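Local coordinates for protein (R)-specific enoyl-CoA hydratase (Pseudomonas aeruginosa, PDB 5CPG) that probably catalyses the reversible (R)-specific hydration of trans-2-enoyl-CoA thioesters to (R)-3-hydroxyacyl-CoA, as a dimeric hotdog-fold hydratase of the MaoC family, at residues N5-L11 and M136-E140; S21-E25 and V93-L99; R26-L30 and P151-G155. Numbering follows the deposited sequence.

Contact 1. Residues N5-L11 and M136-E140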
ATOM      1  N   ASN A   5     -16.222  -5.578 -15.250  1.00 21.01           N
ATOM      2  CA  ASN A   5     -15.320  -6.578 -14.691  1.00 14.04           C
ATOM      3  C   ASN A   5     -15.180  -7.781 -15.604  1.00 28.40           C
ATOM      4  O   ASN A   5     -15.788  -7.860 -16.676  1.00 18.81           O
ATOM      5  CB  ASN A   5     -15.769  -7.017 -13.301  1.00 16.58           C
ATOM      6  CG  ASN A   5     -17.099  -7.747 -13.288  1.00 28.03           C
ATOM      7  OD1 ASN A   5     -17.732  -7.965 -14.323  1.00 24.01           O
ATOM      8  ND2 ASN A   5     -17.526  -8.137 -12.099  1.00 17.52           N
ATOM      9  N   ILE A   6     -14.300  -8.670 -15.192  1.00 15.47           N
ATOM     10  CA  ILE A   6     -14.122  -9.985 -15.798  1.00 19.81           C
ATOM     11  C   ILE A   6     -14.397 -11.031 -14.709  1.00 15.09           C
ATOM     12  O   ILE A   6     -13.531 -11.307 -13.855  1.00 15.09           O
ATOM     13  CB  ILE A   6     -12.713 -10.162 -16.370  1.00 16.90           C
ATOM     14  CG1 ILE A   6     -12.284  -8.960 -17.223  1.00 19.15           C
ATOM     15  CG2 ILE A   6     -12.577 -11.495 -17.143  1.00 16.51           C
ATOM     16  CD1 ILE A   6     -13.136  -8.723 -18.437  1.00 34.63           C
ATOM     17  N   PRO A   7     -15.606 -11.614 -14.718  1.00 17.20           N
ATOM     18  CA  PRO A   7     -16.004 -12.585 -13.696  1.00 14.32           C
ATOM     19  C   PRO A   7     -15.183 -13.855 -13.767  1.00 19.94           C
ATOM     20  O   PRO A   7     -14.521 -14.103 -14.771  1.00 17.22           O
ATOM     21  CB  PRO A   7     -17.477 -12.884 -14.029  1.00 20.40           C
ATOM     22  CG  PRO A   7     -17.897 -11.784 -14.958  1.00 27.15           C
ATOM     23  CD  PRO A   7     -16.675 -11.401 -15.711  1.00 23.02           C
ATOM     24  N   TYR A   8     -15.237 -14.643 -12.693  1.00 18.48           N
ATOM     25  CA  TYR A   8     -14.457 -15.865 -12.567  1.00 17.64           C
ATOM     26  C   TYR A   8     -14.558 -16.800 -13.790  1.00 11.44           C
ATOM     27  O   TYR A   8     -13.547 -17.288 -14.267  1.00 19.14           O
ATOM     28  CB  TYR A   8     -14.899 -16.602 -11.303  1.00 18.90           C
ATOM     29  CG  TYR A   8     -14.118 -17.854 -10.975  1.00 20.37           C
ATOM     30  CD1 TYR A   8     -12.894 -17.797 -10.313  1.00 13.08           C
ATOM     31  CD2 TYR A   8     -14.626 -19.103 -11.295  1.00 25.03           C
ATOM     32  CE1 TYR A   8     -12.194 -18.961  -9.976  1.00 11.70           C
ATOM     33  CE2 TYR A   8     -13.935 -20.258 -10.979  1.00 17.19           C
ATOM     34  CZ  TYR A   8     -12.732 -20.188 -10.330  1.00 23.32           C
ATOM     35  OH  TYR A   8     -12.067 -21.344 -10.012  1.00 19.52           O
ATOM     36  N   ALA A   9     -15.758 -16.984 -14.311  1.00 24.31           N
ATOM     37  CA  ALA A   9     -15.947 -17.897 -15.441  1.00 23.20           C
ATOM     38  C   ALA A   9     -15.220 -17.424 -16.699  1.00 27.54           C
ATOM     39  O   ALA A   9     -14.759 -18.240 -17.492  1.00 26.55           O
ATOM     40  CB  ALA A   9     -17.413 -18.067 -15.726  1.00 24.45           C
ATOM     41  N   GLU A  10     -15.098 -16.108 -16.871  1.00 22.28           N
ATOM     42  CA  GLU A  10     -14.427 -15.573 -18.048  1.00 24.96           C
ATOM     43  C   GLU A  10     -12.917 -15.485 -17.882  1.00 20.28           C
ATOM     44  O   GLU A  10     -12.181 -15.447 -18.857  1.00 22.27           O
ATOM     45  CB  GLU A  10     -14.997 -14.191 -18.395  1.00 31.29           C
ATOM     46  CG  GLU A  10     -16.507 -14.190 -18.505  1.00 34.10           C
ATOM     47  CD  GLU A  10     -17.093 -12.827 -18.830  1.00 41.94           C
ATOM     48  OE1 GLU A  10     -16.354 -11.942 -19.329  1.00 35.80           O
ATOM     49  OE2 GLU A  10     -18.310 -12.651 -18.578  1.00 46.82           O
ATOM     50  N   LEU A  11     -12.422 -15.420 -16.655  1.00 19.97           N
ATOM     51  CA  LEU A  11     -10.977 -15.401 -16.458  1.00 17.19           C
ATOM     52  C   LEU A  11     -10.322 -16.666 -16.995  1.00 19.26           C
ATOM     53  O   LEU A  11     -10.898 -17.733 -16.862  1.00 25.54           O
ATOM     54  CB  LEU A  11     -10.652 -15.277 -14.965  1.00 19.16           C
ATOM     55  CG  LEU A  11     -10.989 -13.922 -14.376  1.00 14.05           C
ATOM     56  CD1 LEU A  11     -10.819 -14.008 -12.858  1.00 16.93           C
ATOM     57  CD2 LEU A  11     -10.035 -12.925 -14.955  1.00 16.41           C
ATOM     58  N   MET A 136     -10.710 -13.247  -4.398  1.00  8.28           N
ATOM     59  CA  MET A 136     -11.942 -13.900  -4.834  1.00  8.78           C
ATOM     60  C   MET A 136     -12.498 -13.091  -5.983  1.00 12.50           C
ATOM     61  O   MET A 136     -12.840 -11.911  -5.835  1.00 10.61           O
ATOM     62  CB  MET A 136     -12.948 -14.002  -3.674  1.00  7.84           C
ATOM     63  CG  MET A 136     -14.225 -14.739  -4.081  1.00 19.50           C
ATOM     64  SD  MET A 136     -15.253 -15.026  -2.637  1.00 28.22           S
ATOM     65  CE  MET A 136     -14.009 -15.652  -1.541  1.00 20.67           C
ATOM     66  N   ALA A 137     -12.565 -13.709  -7.159  1.00  6.81           N
ATOM     67  CA  ALA A 137     -13.001 -12.965  -8.325  1.00  6.86           C
ATOM     68  C   ALA A 137     -14.513 -12.839  -8.289  1.00 12.67           C
ATOM     69  O   ALA A 137     -15.181 -13.611  -7.590  1.00 18.14           O
ATOM     70  CB  ALA A 137     -12.535 -13.689  -9.629  1.00 11.50           C
ATOM     71  N   PRO A 138     -15.061 -11.880  -9.040  1.00 11.24           N
ATOM     72  CA  PRO A 138     -16.503 -11.630  -9.026  1.00 14.73           C
ATOM     73  C   PRO A 138     -17.243 -12.817  -9.624  1.00 19.15           C
ATOM     74  O   PRO A 138     -16.742 -13.392 -10.582  1.00 22.09           O
ATOM     75  CB  PRO A 138     -16.669 -10.390  -9.918  1.00 15.15           C
ATOM     76  CG  PRO A 138     -15.322  -9.783 -10.014  1.00 19.12           C
ATOM     77  CD  PRO A 138     -14.341 -10.912  -9.889  1.00 15.91           C
ATOM     78  N   GLU A 139     -18.380 -13.182  -9.048  1.00 23.09           N
ATOM     79  CA  GLU A 139     -19.214 -14.250  -9.597  1.00 25.20           C
ATOM     80  C   GLU A 139     -19.974 -13.772 -10.832  1.00 27.94           C
ATOM     81  O   GLU A 139     -20.083 -14.502 -11.808  1.00 33.45           O
ATOM     82  CB  GLU A 139     -20.190 -14.761  -8.539  1.00 30.34           C
ATOM     83  CG  GLU A 139     -21.168 -15.832  -9.037  1.00 51.43           C
ATOM     84  CD  GLU A 139     -20.514 -17.189  -9.297  1.00 54.62           C
ATOM     85  OE1 GLU A 139     -20.296 -17.951  -8.327  1.00 55.28           O
ATOM     86  OE2 GLU A 139     -20.234 -17.501 -10.474  1.00 53.21           O
ATOM     87  N   GLU A 140     -20.479 -12.544 -10.804  1.00 23.53           N
ATOM     88  CA  GLU A 140     -21.353 -12.062 -11.883  1.00 26.10           C
ATOM     89  C   GLU A 140     -20.761 -10.883 -12.642  1.00 31.94           C
ATOM     90  O   GLU A 140     -19.891 -10.151 -12.132  1.00 24.03           O
ATOM     91  CB  GLU A 140     -22.715 -11.669 -11.326  1.00 34.72           C
ATOM     92  CG  GLU A 140     -22.691 -10.381 -10.508  1.00 56.56           C
ATOM     93  CD  GLU A 140     -22.154 -10.567  -9.086  1.00 63.78           C
ATOM     94  OE1 GLU A 140     -21.721 -11.690  -8.735  1.00 70.31           O
ATOM     95  OE2 GLU A 140     -22.158  -9.575  -8.321  1.00 68.38           O
TER
HETATM   96  O   HOH W   1     -18.265 -16.236 -12.728  1.00 24.77           O
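This is a loop-to-loop contact at one end of the hotdog fold, joining the chain that leads into strand 16-22 to the exit of strand 127-136. Apart from Met136, which ends strand 127-136, neither segment is regular strand here, and the two backbones come closest at Pro7 and Pro138, with CA atoms 4.8 Å apart. One backbone hydrogen bond ties them: Tyr8 N donates to Pro138 O at 2.9 Å and 163°. It falls where the 5-11 segment turns, since Glu10 N and Leu11 N both bond back to Pro7 O, at 3.0 and 3.1 Å. Pro7 CB lies 3.8 Å from Glu139 O, and Pro138 CB 3.3 Å from Asn5 ND2. Ala137 CB sits 3.7 Å from Leu11 CD1 and 4.1 Å from Tyr8 CB, near the plane of the Tyr8 ring at its edge; Val114 of strand 113-121 touches all three side chains. Asn5 ND2 donates to Glu140 O at 3.1 Å and 162° and also to Pro78 O in a third loop, while its OD1 accepts from Leu142 N. Beside these direct bonds, water 1 bridges the segments, accepting from Ala9 N at 3.1 Å and donating to Glu139 O at 2.7 Å.

Contact 2. Residues S21-E25 and V93-L99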
ATOM      1  N   SER A  21       1.261   4.234 -14.327  1.00 12.96           N
ATOM      2  CA  SER A  21       1.185   5.427 -13.501  1.00 14.39           C
ATOM      3  C   SER A  21       2.508   6.174 -13.536  1.00 12.34           C
ATOM      4  O   SER A  21       3.573   5.586 -13.481  1.00 14.10           O
ATOM      5  CB  SER A  21       0.823   5.072 -12.061  1.00 16.10           C
ATOM      6  OG  SER A  21       0.693   6.246 -11.274  1.00 22.10           O
ATOM      7  N   SER A  22       2.444   7.500 -13.630  1.00  9.82           N
ATOM      8  CA  SER A  22       3.670   8.260 -13.576  1.00 12.12           C
ATOM      9  C   SER A  22       3.995   8.544 -12.116  1.00 11.78           C
ATOM     10  O   SER A  22       3.094   8.665 -11.318  1.00 16.93           O
ATOM     11  CB  SER A  22       3.507   9.564 -14.349  1.00 26.40           C
ATOM     12  OG  SER A  22       2.355  10.243 -13.860  1.00 37.13           O
ATOM     13  N   ILE A  23       5.271   8.634 -11.772  1.00  7.90           N
ATOM     14  CA  ILE A  23       5.672   8.964 -10.406  1.00  8.76           C
ATOM     15  C   ILE A  23       6.020  10.454 -10.292  1.00  9.12           C
ATOM     16  O   ILE A  23       7.151  10.879 -10.506  1.00 13.49           O
ATOM     17  CB  ILE A  23       6.872   8.131  -9.954  1.00 12.96           C
ATOM     18  CG1 ILE A  23       6.587   6.648 -10.229  1.00 13.96           C
ATOM     19  CG2 ILE A  23       7.113   8.344  -8.464  1.00 19.54           C
ATOM     20  CD1 ILE A  23       5.351   6.156  -9.568  1.00 14.59           C
ATOM     21  N   ALA A  24       5.024  11.231  -9.918  1.00  8.01           N
ATOM     22  CA  ALA A  24       5.193  12.673  -9.878  1.00  8.44           C
ATOM     23  C   ALA A  24       5.269  13.119  -8.436  1.00 10.10           C
ATOM     24  O   ALA A  24       5.031  12.355  -7.508  1.00  9.22           O
ATOM     25  CB  ALA A  24       4.011  13.353 -10.606  1.00  8.91           C
ATOM     26  N   GLU A  25       5.598  14.377  -8.236  1.00  8.45           N
ATOM     27  CA  GLU A  25       5.732  14.912  -6.891  1.00  6.71           C
ATOM     28  C   GLU A  25       4.445  14.686  -6.098  1.00  8.06           C
ATOM     29  O   GLU A  25       4.446  14.398  -4.926  1.00  7.77           O
ATOM     30  CB  GLU A  25       6.040  16.415  -6.969  1.00 11.29           C
ATOM     31  CG  GLU A  25       6.149  17.047  -5.589  1.00  8.49           C
ATOM     32  CD  GLU A  25       6.463  18.524  -5.594  1.00 15.73           C
ATOM     33  OE1 GLU A  25       5.744  19.261  -6.297  1.00 13.87           O
ATOM     34  OE2 GLU A  25       7.402  18.930  -4.860  1.00 15.96           O
ATOM     35  N   VAL A  93      12.234   3.220  -6.712  1.00  7.98           N
ATOM     36  CA  VAL A  93      11.499   3.995  -7.695  1.00  8.07           C
ATOM     37  C   VAL A  93      11.790   5.459  -7.414  1.00 10.15           C
ATOM     38  O   VAL A  93      11.669   5.896  -6.256  1.00  7.28           O
ATOM     39  CB  VAL A  93      10.004   3.725  -7.598  1.00  9.89           C
ATOM     40  CG1 VAL A  93       9.210   4.605  -8.609  1.00  9.25           C
ATOM     41  CG2 VAL A  93       9.720   2.211  -7.816  1.00 10.15           C
ATOM     42  N   LYS A  94      12.173   6.212  -8.447  1.00  7.51           N
ATOM     43  CA  LYS A  94      12.612   7.583  -8.214  1.00  8.36           C
ATOM     44  C   LYS A  94      11.585   8.556  -8.751  1.00  8.15           C
ATOM     45  O   LYS A  94      10.760   8.184  -9.595  1.00  9.59           O
ATOM     46  CB  LYS A  94      13.989   7.815  -8.854  1.00 13.19           C
ATOM     47  CG  LYS A  94      15.058   6.862  -8.304  1.00 17.96           C
ATOM     48  CD  LYS A  94      16.413   7.041  -8.964  1.00 26.01           C
ATOM     49  CE  LYS A  94      16.359   6.722 -10.446  1.00 33.55           C
ATOM     50  NZ  LYS A  94      17.699   6.377 -11.016  1.00 47.03           N
ATOM     51  N   LEU A  95      11.602   9.771  -8.226  1.00  7.80           N
ATOM     52  CA  LEU A  95      10.799  10.851  -8.778  1.00  6.51           C
ATOM     53  C   LEU A  95      11.036  10.939 -10.270  1.00 10.66           C
ATOM     54  O   LEU A  95      12.188  10.933 -10.721  1.00  9.46           O
ATOM     55  CB  LEU A  95      11.164  12.170  -8.101  1.00  9.04           C
ATOM     56  CG  LEU A  95      10.409  13.405  -8.565  1.00 11.26           C
ATOM     57  CD1 LEU A  95       8.920  13.257  -8.257  1.00  9.89           C
ATOM     58  CD2 LEU A  95      11.014  14.621  -7.834  1.00 12.85           C
ATOM     59  N   GLY A  96       9.959  10.988 -11.056  1.00  7.65           N
ATOM     60  CA  GLY A  96      10.138  11.020 -12.501  1.00 10.94           C
ATOM     61  C   GLY A  96      10.231   9.689 -13.226  1.00 11.05           C
ATOM     62  O   GLY A  96      10.425   9.643 -14.442  1.00 12.25           O
ATOM     63  N   ASP A  97      10.107   8.582 -12.501  1.00  8.83           N
ATOM     64  CA  ASP A  97       9.980   7.278 -13.141  1.00  9.68           C
ATOM     65  C   ASP A  97       8.549   7.086 -13.613  1.00  7.09           C
ATOM     66  O   ASP A  97       7.670   7.831 -13.196  1.00 11.52           O
ATOM     67  CB  ASP A  97      10.361   6.155 -12.150  1.00  9.10           C
ATOM     68  CG  ASP A  97      11.848   6.058 -11.924  1.00 13.88           C
ATOM     69  OD1 ASP A  97      12.619   6.711 -12.640  1.00 14.67           O
ATOM     70  OD2 ASP A  97      12.282   5.312 -11.020  1.00 16.98           O
ATOM     71  N   ASP A  98       8.295   6.097 -14.493  1.00  8.68           N
ATOM     72  CA  ASP A  98       6.925   5.733 -14.879  1.00 10.72           C
ATOM     73  C   ASP A  98       6.798   4.254 -14.621  1.00  9.80           C
ATOM     74  O   ASP A  98       7.678   3.512 -15.011  1.00 14.31           O
ATOM     75  CB  ASP A  98       6.633   6.003 -16.356  1.00 22.04           C
ATOM     76  CG  ASP A  98       6.427   7.467 -16.655  1.00 34.37           C
ATOM     77  OD1 ASP A  98       5.324   7.983 -16.355  1.00 45.28           O
ATOM     78  OD2 ASP A  98       7.350   8.082 -17.236  1.00 52.59           O
ATOM     79  N   LEU A  99       5.721   3.841 -13.987  1.00 12.05           N
ATOM     80  CA  LEU A  99       5.603   2.424 -13.645  1.00  9.70           C
ATOM     81  C   LEU A  99       4.500   1.769 -14.445  1.00 12.57           C
ATOM     82  O   LEU A  99       3.474   2.361 -14.737  1.00 14.74           O
ATOM     83  CB  LEU A  99       5.321   2.249 -12.143  1.00  9.46           C
ATOM     84  CG  LEU A  99       6.360   2.844 -11.231  1.00  8.51           C
ATOM     85  CD1 LEU A  99       5.961   2.548  -9.773  1.00 11.95           C
ATOM     86  CD2 LEU A  99       7.736   2.280 -11.540  1.00 13.04           C
TER
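Two antiparallel strand ends meet here and then continue pairing as loops. Ser21 and Leu99 form a hydrogen-bonded pair, with Ser21 N to Leu99 O at 2.9 Å and Leu99 N to Ser21 O at 2.8 Å; Ser22 and Asp98 follow as a non-hydrogen-bonded pair, their CA atoms 4.3 Å apart. Beyond the regular strands, Ile23 N donates to Asp97 O and Gly96 N to Ile23 O, both at 2.9 Å. The 93-99 segment can offer these groups because it folds through a type II beta turn from Lys94 to Asp97, closed by Asp97 N to Lys94 O at 3.0 Å. Gly96 occupies the third turn position with phi/psi of 88/2, where a CB would collide with the preceding carbonyl oxygen. Asp97 OD2 reinforces the turn by accepting from Lys94 N at 2.7 Å and 174°.

Ile23 is the central apolar side chain, buried and directed at the other segment. Its CG1 lies 3.7 Å from Val93 CG1 and its CD1 3.7 Å from Leu99 CD1, while Leu62 of helix 62-73 and Leu28 of helix 25-35 also touch it. Leu95 reaches over the start of helix 25-35, with CD1 3.5 Å from Glu25 N; Ala24 is the N-cap residue, and Glu25 OE2 pairs with Arg56 in a salt bridge.

The chemistry therefore divides in two: two main-chain hydrogen bonds pair the ends of strands 16-22 and 98-109, and two more carry the pairing on into the loops, whereas Ile23 packs from that pairing onto helices 62-73 and 25-35.

Contact 3. Residues R26-L30 and P151-G155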
ATOM      1  N   ARG A  26       3.334  14.830  -6.777  1.00  7.33           N
ATOM      2  CA  ARG A  26       2.051  14.774  -6.114  1.00  6.71           C
ATOM      3  C   ARG A  26       1.772  13.371  -5.592  1.00  6.22           C
ATOM      4  O   ARG A  26       1.148  13.212  -4.557  1.00  7.83           O
ATOM      5  CB  ARG A  26       1.000  15.211  -7.124  1.00 13.74           C
ATOM      6  CG  ARG A  26      -0.236  15.746  -6.600  1.00 28.92           C
ATOM      7  CD  ARG A  26      -0.970  16.382  -7.750  1.00 19.77           C
ATOM      8  NE  ARG A  26      -2.361  16.020  -7.622  1.00 16.75           N
ATOM      9  CZ  ARG A  26      -3.272  16.777  -7.031  1.00 20.95           C
ATOM     10  NH1 ARG A  26      -2.937  17.966  -6.553  1.00 16.54           N
ATOM     11  NH2 ARG A  26      -4.512  16.336  -6.930  1.00 16.67           N
ATOM     12  N   ASP A  27       2.290  12.363  -6.298  1.00 10.34           N
ATOM     13  CA  ASP A  27       2.146  10.962  -5.834  1.00  9.01           C
ATOM     14  C   ASP A  27       2.908  10.731  -4.550  1.00  7.15           C
ATOM     15  O   ASP A  27       2.415  10.074  -3.628  1.00  8.82           O
ATOM     16  CB  ASP A  27       2.603  10.028  -6.917  1.00  5.51           C
ATOM     17  CG  ASP A  27       1.791  10.230  -8.177  1.00 14.87           C
ATOM     18  OD1 ASP A  27       0.611   9.896  -8.146  1.00 15.74           O
ATOM     19  OD2 ASP A  27       2.296  10.768  -9.170  1.00 13.10           O
ATOM     20  N   LEU A  28       4.099  11.305  -4.473  1.00  5.66           N
ATOM     21  CA  LEU A  28       4.930  11.177  -3.264  1.00  5.09           C
ATOM     22  C   LEU A  28       4.215  11.857  -2.132  1.00  7.68           C
ATOM     23  O   LEU A  28       4.152  11.334  -1.030  1.00  5.98           O
ATOM     24  CB  LEU A  28       6.334  11.786  -3.495  1.00  5.91           C
ATOM     25  CG  LEU A  28       7.450  10.875  -4.031  1.00 11.20           C
ATOM     26  CD1 LEU A  28       6.916   9.914  -5.082  1.00 16.64           C
ATOM     27  CD2 LEU A  28       8.624  11.709  -4.555  1.00 12.41           C
ATOM     28  N   GLN A  29       3.659  13.047  -2.393  1.00  7.35           N
ATOM     29  CA  GLN A  29       2.998  13.788  -1.328  1.00  6.80           C
ATOM     30  C   GLN A  29       1.689  13.097  -0.878  1.00  6.17           C
ATOM     31  O   GLN A  29       1.432  13.008   0.304  1.00  6.78           O
ATOM     32  CB  GLN A  29       2.699  15.203  -1.778  1.00  9.53           C
ATOM     33  CG  GLN A  29       3.955  16.014  -1.975  1.00  7.41           C
ATOM     34  CD  GLN A  29       3.684  17.294  -2.715  1.00 13.24           C
ATOM     35  OE1 GLN A  29       2.799  17.357  -3.571  1.00 10.59           O
ATOM     36  NE2 GLN A  29       4.472  18.311  -2.420  1.00 15.06           N
ATOM     37  N   LEU A  30       0.888  12.606  -1.821  1.00  5.91           N
ATOM     38  CA  LEU A  30      -0.339  11.934  -1.448  1.00  7.86           C
ATOM     39  C   LEU A  30      -0.024  10.661  -0.641  1.00  7.85           C
ATOM     40  O   LEU A  30      -0.732  10.346   0.325  1.00  5.90           O
ATOM     41  CB  LEU A  30      -1.170  11.558  -2.700  1.00  4.36           C
ATOM     42  CG  LEU A  30      -1.723  12.804  -3.370  1.00  8.08           C
ATOM     43  CD1 LEU A  30      -2.176  12.418  -4.769  1.00 14.51           C
ATOM     44  CD2 LEU A  30      -2.906  13.415  -2.564  1.00 10.89           C
ATOM     45  N   PRO A 151     -11.906  18.016  -6.214  1.00 10.25           N
ATOM     46  CA  PRO A 151     -10.566  18.556  -6.459  1.00 10.30           C
ATOM     47  C   PRO A 151      -9.687  18.442  -5.213  1.00  8.73           C
ATOM     48  O   PRO A 151     -10.132  18.631  -4.079  1.00 13.60           O
ATOM     49  CB  PRO A 151     -10.836  20.027  -6.817  1.00 14.93           C
ATOM     50  CG  PRO A 151     -12.161  20.330  -6.218  1.00 15.41           C
ATOM     51  CD  PRO A 151     -12.951  19.061  -6.351  1.00 15.63           C
ATOM     52  N   ILE A 152      -8.424  18.124  -5.452  1.00  8.68           N
ATOM     53  CA  ILE A 152      -7.472  17.933  -4.375  1.00  9.48           C
ATOM     54  C   ILE A 152      -6.314  18.852  -4.670  1.00 12.45           C
ATOM     55  O   ILE A 152      -5.655  18.703  -5.685  1.00 16.04           O
ATOM     56  CB  ILE A 152      -7.039  16.449  -4.277  1.00  8.22           C
ATOM     57  CG1 ILE A 152      -8.254  15.567  -3.937  1.00  9.23           C
ATOM     58  CG2 ILE A 152      -5.888  16.295  -3.259  1.00 15.17           C
ATOM     59  CD1 ILE A 152      -7.927  14.061  -3.974  1.00 12.92           C
ATOM     60  N   SER A 153      -6.152  19.869  -3.836  1.00 10.59           N
ATOM     61  CA  SER A 153      -5.187  20.926  -4.086  1.00 10.64           C
ATOM     62  C   SER A 153      -4.055  20.766  -3.130  1.00 12.92           C
ATOM     63  O   SER A 153      -4.261  20.609  -1.936  1.00 14.55           O
ATOM     64  CB  SER A 153      -5.837  22.313  -3.917  1.00 14.32           C
ATOM     65  OG  SER A 153      -6.919  22.427  -4.816  1.00 30.91           O
ATOM     66  N   ILE A 154      -2.843  20.770  -3.673  1.00 11.93           N
ATOM     67  CA  ILE A 154      -1.661  20.707  -2.835  1.00 16.29           C
ATOM     68  C   ILE A 154      -0.764  21.849  -3.264  1.00 18.43           C
ATOM     69  O   ILE A 154      -0.555  22.039  -4.466  1.00 27.09           O
ATOM     70  CB  ILE A 154      -0.891  19.403  -2.992  1.00 16.62           C
ATOM     71  CG1 ILE A 154      -1.837  18.193  -2.912  1.00 11.49           C
ATOM     72  CG2 ILE A 154       0.209  19.310  -1.925  1.00 21.77           C
ATOM     73  CD1 ILE A 154      -1.166  16.830  -3.212  1.00 17.92           C
ATOM     74  N   GLY A 155      -0.270  22.620  -2.312  1.00 25.32           N
ATOM     75  CA  GLY A 155       0.557  23.757  -2.672  1.00 36.50           C
ATOM     76  C   GLY A 155      -0.201  24.852  -3.424  1.00 37.44           C
ATOM     77  O   GLY A 155      -1.437  24.842  -3.512  1.00 41.12           O
ATOM     78  OXT GLY A 155       0.397  25.805  -3.965  1.00 36.50           O
TER
HETATM   79  O   HOH W   2      -0.357  19.474  -6.403  1.00 22.51           O
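Arg26 supplies the direct polar link between helix 25-35 and the C-terminal strand 152-154. Both NH1 and NH2 donate to the single acceptor Ile152 O, each at 2.9 Å, with angles of 144° and 146°, so the carbonyl is held in a fork near the plane of the guanidinium. Water 2 adds a second route, accepting from Arg26 NH1 at 3.0 Å and donating to Ile154 O at 3.2 Å. NH2 also donates to a glycerol, probably carried over from the crystallisation liquor.

Outward from this polar group, Ile154 packs against one face of the arginine: its CD1 lies over one guanidinium face and 3.7 Å from Arg26 CG. The same CD1 is 3.9 Å from Leu30 CD2, which in turn lies 4.2 Å from Ile152 CG2. Gln29 OE1 touches Ile154 CG2 at 3.6 Å. Arg26, Gln29 and Leu30 thus present one side of the helix to the strand, whose Ile152 and Ile154 CA-to-CB bonds point toward it while that of Ser153 points away. The axes of helix segment 26-30 and strand 152-154 approach to 10.6 Å at 100°, nearly perpendicular.

The second subunit completes the surroundings. Strand 152-154 pairs antiparallel with a strand of that chain, and Ala33, Val34 and Pro150 of the second subunit pack on Ile152, Leu30 and Ile154 respectively.

A charged side chain satisfying a main-chain carbonyl, over a small isoleucine-leucine cluster, implies that the C-terminal tail is docked on its own subunit's helix through both polar and apolar contacts while its strand pairs across the dimer interface.

Contacts 2 and 3 are neighbours, with centres 14 Å apart, because strand 16-22 runs almost directly into helix 25-35. They touch where Ile23 CG2 meets Leu28 CD1 at 3.7 Å and Leu95 CD1 meets Leu28 CD2 at 4.0 Å. Contact 1 lies across the chain's centre from both, its centre 31 Å from that of contact 2 and 34 Å from that of contact 3. In sequence, contact 2 is nested inside the loop closed by contact 1, whereas contact 3 crosses both. Bound glycerol, probably from the crystallisation liquor, lies about 3 Å from the Arg26 side chain and about 6 Å from that of Ser21, distances that alone mark no substrate pocket.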